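Local coordinates for uncharacterized protein (Bacteroides caccae, PDB 3NO2), which is of unknown function but folds as a six-bladed beta-propeller related to the Mal s 1 allergenic protein-like family, at residues A216-F219 against G225-I228; N15-I20 against W37-V42. All coordinates share one frame; numbering follows the deposited sequence.

Contacts 1 and 2 illustrate the two kinds of joint that build a six-bladed propeller. Contact 1 (216-219 with 225-228) lies within one blade, where neighbouring antiparallel strands 214-220 and 226-231 pair through backbone bonds. Contact 2 (15-20 with 37-42) lies between blades, where the two segments, one on strand 16-21 and the other at the start of the next sheet, meet through side chains only. Their centres are 16 Å apart and their nearest atoms about 5 Å apart, without touching. Both lead to strand 270-274, in the same sheet as 16-21: F219 and Y227 pack on I271, and T270 OG1 bonds to both Q217 OE1 and V42 N. A citrate, probably from crystallisation, bonds to E38 beside contact 2.

Contact 1: A216-F219 against G225-I228; sequences AQLF and GLYI
F219 and Y227 form an antiparallel hydrogen-bonded pair, each backbone N bonding to the other's carbonyl. F219 N to Y227 O is 2.9 Å, and Y227 N to F219 O is 3.0 Å. Weaker CA-H...O contacts lie beside these bonds, L218 CA to Y227 O at 3.3 Å and L226 CA to F219 O at 3.5 Å. The pairing is that of a beta hairpin, strands 214-220 and 226-231 being the first two of a four-stranded propeller blade. Apolar contacts fall on both faces of the sheet. On one, L218 and I228 form the non-hydrogen-bonded pair and run side by side in the same direction, L218 CD2 lying 3.9 Å from I228 CG1. L226 joins that side: its CG is anti to the backbone N (chi1 -174°), and its CD1 reaches the neighbouring strand, 3.5 Å from F219 C and 4.1 Å from L218 CB. F188 of strand 187-191, in the preceding blade, touches all three side chains. On the other face F219 CB meets Y227 CB at 4.1 Å and sits at the edge of the tyrosine ring, near its plane, beside CD2. The F219 ring leads away toward I271 and P273, and Y227 OH hydrogen-bonds to K22 NZ.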
# COMPACT_ATOMS: atom_id res chain seq x y z
N ALA A 216 -2.01 -7.60 -0.03
CA ALA A 216 -1.26 -6.33 0.10
C ALA A 216 -2.18 -5.20 -0.43
O ALA A 216 -3.40 -5.20 -0.19
CB ALA A 216 0.12 -6.42 -0.53
N GLN A 217 -1.67 -4.23 -1.16
CA GLN A 217 -2.49 -3.07 -1.45
C GLN A 217 -3.72 -3.42 -2.28
O GLN A 217 -3.64 -4.20 -3.27
CB GLN A 217 -1.69 -1.98 -2.16
CG GLN A 217 -2.40 -0.63 -2.21
CD GLN A 217 -1.52 0.49 -2.74
OE1 GLN A 217 -0.31 0.30 -2.93
NE2 GLN A 217 -2.10 1.68 -2.92
N LEU A 218 -4.81 -2.77 -1.92
CA LEU A 218 -6.08 -2.79 -2.65
C LEU A 218 -6.29 -1.43 -3.27
O LEU A 218 -6.12 -0.41 -2.57
CB LEU A 218 -7.21 -3.09 -1.65
CG LEU A 218 -7.05 -4.36 -0.79
CD1 LEU A 218 -8.20 -4.39 0.25
CD2 LEU A 218 -7.05 -5.61 -1.65
N PHE A 219 -6.68 -1.37 -4.55
CA PHE A 219 -6.86 -0.13 -5.23
C PHE A 219 -8.22 -0.13 -5.91
O PHE A 219 -8.41 -0.69 -6.99
CB PHE A 219 -5.73 0.16 -6.25
CG PHE A 219 -5.61 1.61 -6.59
CD1 PHE A 219 -6.48 2.19 -7.47
CD2 PHE A 219 -4.63 2.35 -6.00
CE1 PHE A 219 -6.36 3.58 -7.74
CE2 PHE A 219 -4.53 3.73 -6.26
CZ PHE A 219 -5.41 4.29 -7.10
N GLY A 225 -14.65 -2.07 -9.65
CA GLY A 225 -13.65 -3.09 -9.58
C GLY A 225 -12.56 -2.76 -8.58
O GLY A 225 -12.60 -1.77 -7.87
N LEU A 226 -11.55 -3.60 -8.58
CA LEU A 226 -10.50 -3.50 -7.57
C LEU A 226 -9.21 -4.18 -8.06
O LEU A 226 -9.27 -5.32 -8.51
CB LEU A 226 -10.99 -4.25 -6.30
CG LEU A 226 -10.16 -4.18 -5.03
CD1 LEU A 226 -10.15 -2.73 -4.50
CD2 LEU A 226 -10.68 -5.12 -3.95
N TYR A 227 -8.07 -3.51 -7.93
CA TYR A 227 -6.78 -4.19 -8.00
C TYR A 227 -6.43 -4.76 -6.66
O TYR A 227 -6.60 -4.09 -5.63
CB TYR A 227 -5.64 -3.25 -8.44
CG TYR A 227 -5.72 -2.71 -9.85
CD1 TYR A 227 -5.80 -3.53 -10.95
CD2 TYR A 227 -5.63 -1.36 -10.08
CE1 TYR A 227 -5.87 -3.00 -12.24
CE2 TYR A 227 -5.71 -0.83 -11.35
CZ TYR A 227 -5.81 -1.65 -12.42
OH TYR A 227 -5.86 -1.12 -13.72
N ILE A 228 -5.90 -5.98 -6.68
CA ILE A 228 -5.40 -6.66 -5.48
C ILE A 228 -3.97 -7.09 -5.77
O ILE A 228 -3.70 -7.86 -6.69
CB ILE A 228 -6.25 -7.88 -5.12
CG1 ILE A 228 -7.71 -7.52 -4.97
CG2 ILE A 228 -5.66 -8.57 -3.87
CD1 ILE A 228 -8.65 -8.74 -4.85

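Contact 2: N15-I20 against W37-V42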
# COMPACT_ATOMS: atom_id res chain seq x y z
N ASN A 15 13.73 -5.74 -6.05
CA ASN A 15 14.71 -4.66 -6.00
C ASN A 15 14.60 -3.57 -7.06
O ASN A 15 15.59 -2.86 -7.33
CB ASN A 15 16.13 -5.24 -5.97
CG ASN A 15 16.55 -5.86 -7.30
OD1 ASN A 15 15.81 -5.87 -8.30
ND2 ASN A 15 17.79 -6.37 -7.34
N LYS A 16 13.41 -3.42 -7.64
CA LYS A 16 13.07 -2.39 -8.63
C LYS A 16 11.70 -1.86 -8.30
O LYS A 16 10.86 -2.60 -7.78
CB LYS A 16 12.98 -2.96 -10.06
CG LYS A 16 14.26 -3.60 -10.60
CD LYS A 16 15.44 -2.67 -10.64
CE LYS A 16 16.68 -3.43 -11.22
NZ LYS A 16 17.93 -2.61 -11.30
N ILE A 17 11.43 -0.61 -8.65
CA ILE A 17 10.05 -0.18 -8.91
C ILE A 17 9.90 -0.08 -10.43
O ILE A 17 10.90 0.06 -11.15
CB ILE A 17 9.65 1.13 -8.19
CG1 ILE A 17 10.55 2.27 -8.59
CG2 ILE A 17 9.70 0.87 -6.65
CD1 ILE A 17 10.13 3.60 -8.01
N ALA A 18 8.69 -0.20 -10.94
CA ALA A 18 8.48 -0.34 -12.36
C ALA A 18 7.19 0.31 -12.77
O ALA A 18 6.27 0.47 -11.97
CB ALA A 18 8.51 -1.82 -12.78
N ILE A 19 7.10 0.66 -14.06
CA ILE A 19 5.84 1.08 -14.67
C ILE A 19 5.52 0.08 -15.76
O ILE A 19 6.38 -0.27 -16.59
CB ILE A 19 5.89 2.50 -15.25
CG1 ILE A 19 6.14 3.49 -14.12
CG2 ILE A 19 4.56 2.83 -16.01
CD1 ILE A 19 6.50 4.92 -14.57
N ILE A 20 4.29 -0.44 -15.72
CA ILE A 20 3.80 -1.47 -16.62
C ILE A 20 2.69 -0.86 -17.48
O ILE A 20 1.79 -0.18 -16.99
CB ILE A 20 3.28 -2.65 -15.81
CG1 ILE A 20 4.47 -3.32 -15.08
CG2 ILE A 20 2.56 -3.69 -16.69
CD1 ILE A 20 4.11 -4.42 -14.07
N TRP A 37 17.06 -1.84 1.04
CA TRP A 37 15.80 -1.13 0.82
C TRP A 37 14.64 -2.12 0.68
O TRP A 37 14.82 -3.25 0.25
CB TRP A 37 15.91 -0.23 -0.43
CG TRP A 37 16.76 0.98 -0.25
CD1 TRP A 37 17.67 1.21 0.76
CD2 TRP A 37 16.86 2.11 -1.12
NE1 TRP A 37 18.29 2.40 0.58
CE2 TRP A 37 17.81 2.99 -0.56
CE3 TRP A 37 16.20 2.51 -2.29
CZ2 TRP A 37 18.14 4.22 -1.15
CZ3 TRP A 37 16.54 3.72 -2.86
CH2 TRP A 37 17.48 4.56 -2.30
N GLU A 38 13.47 -1.72 1.12
CA GLU A 38 12.26 -2.51 1.02
C GLU A 38 11.16 -1.55 0.65
O GLU A 38 10.88 -0.63 1.44
CB GLU A 38 11.91 -3.21 2.33
CG GLU A 38 10.68 -4.10 2.24
CD GLU A 38 10.09 -4.57 3.53
OE1 GLU A 38 10.34 -3.99 4.62
OE2 GLU A 38 9.26 -5.52 3.46
N CYS A 39 10.52 -1.75 -0.50
CA CYS A 39 9.45 -0.88 -0.99
C CYS A 39 8.09 -1.55 -0.88
O CYS A 39 7.81 -2.52 -1.58
CB CYS A 39 9.68 -0.45 -2.42
SG CYS A 39 8.34 0.54 -3.09
N ASN A 40 7.28 -1.02 0.04
CA ASN A 40 5.86 -1.41 0.20
C ASN A 40 4.86 -0.34 -0.16
O ASN A 40 3.68 -0.58 0.01
CB ASN A 40 5.60 -1.92 1.62
CG ASN A 40 6.21 -3.30 1.86
OD1 ASN A 40 5.82 -4.29 1.18
ND2 ASN A 40 7.13 -3.41 2.82
N SER A 41 5.34 0.82 -0.63
CA SER A 41 4.49 1.91 -1.06
C SER A 41 5.10 2.65 -2.26
O SER A 41 6.22 3.17 -2.18
CB SER A 41 4.31 2.95 0.04
OG SER A 41 3.57 2.37 1.14
N VAL A 42 4.32 2.72 -3.35
CA VAL A 42 4.56 3.60 -4.49
C VAL A 42 3.32 4.44 -4.74
O VAL A 42 2.20 4.01 -4.46
CB VAL A 42 4.94 2.83 -5.78
CG1 VAL A 42 6.17 1.96 -5.60
CG2 VAL A 42 3.80 1.95 -6.33
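I17 reaches segment 37-42 with one methyl group, CG2, which touches both C39 and V42. C39 SG and V42 CG1 each lie 3.8 Å from that carbon, and the two contacts are purely apolar. The branching of I17 explains the choice of methyl: with chi1 at 59°, CG1 sits between the backbone N and the carbonyl carbon, while CG2 stands beside the N and carries the contact. C39 answers with SG anti to its own N (chi1 177°), and the I17 and V42 side chains pass alongside one another, pointing opposite ways. The backbones stay well apart, I17 CA lying 8.0 Å from C39 CA. Around the three buried side chains, F52 touches I17 and V42, I50 adds to I17, and L8 of strand 6-10 packs on V42. Farther out, backbone bonding to Y31 fixes I17 in its sheet, and T270 OG1 bonds to V42 N. The polar side chains flanking C39 are tied together by N40 ND2 to E38 OE2 at 3.1 Å; the donor approaches from above the carboxylate plane, 87° out of it. E38 OE2 also bonds to S12 OG and to a bound citrate. Strand 16-21 belongs to one four-stranded sheet and strand 41-44 begins the next, making this apolar packing an interface between consecutive blades of the beta-propeller.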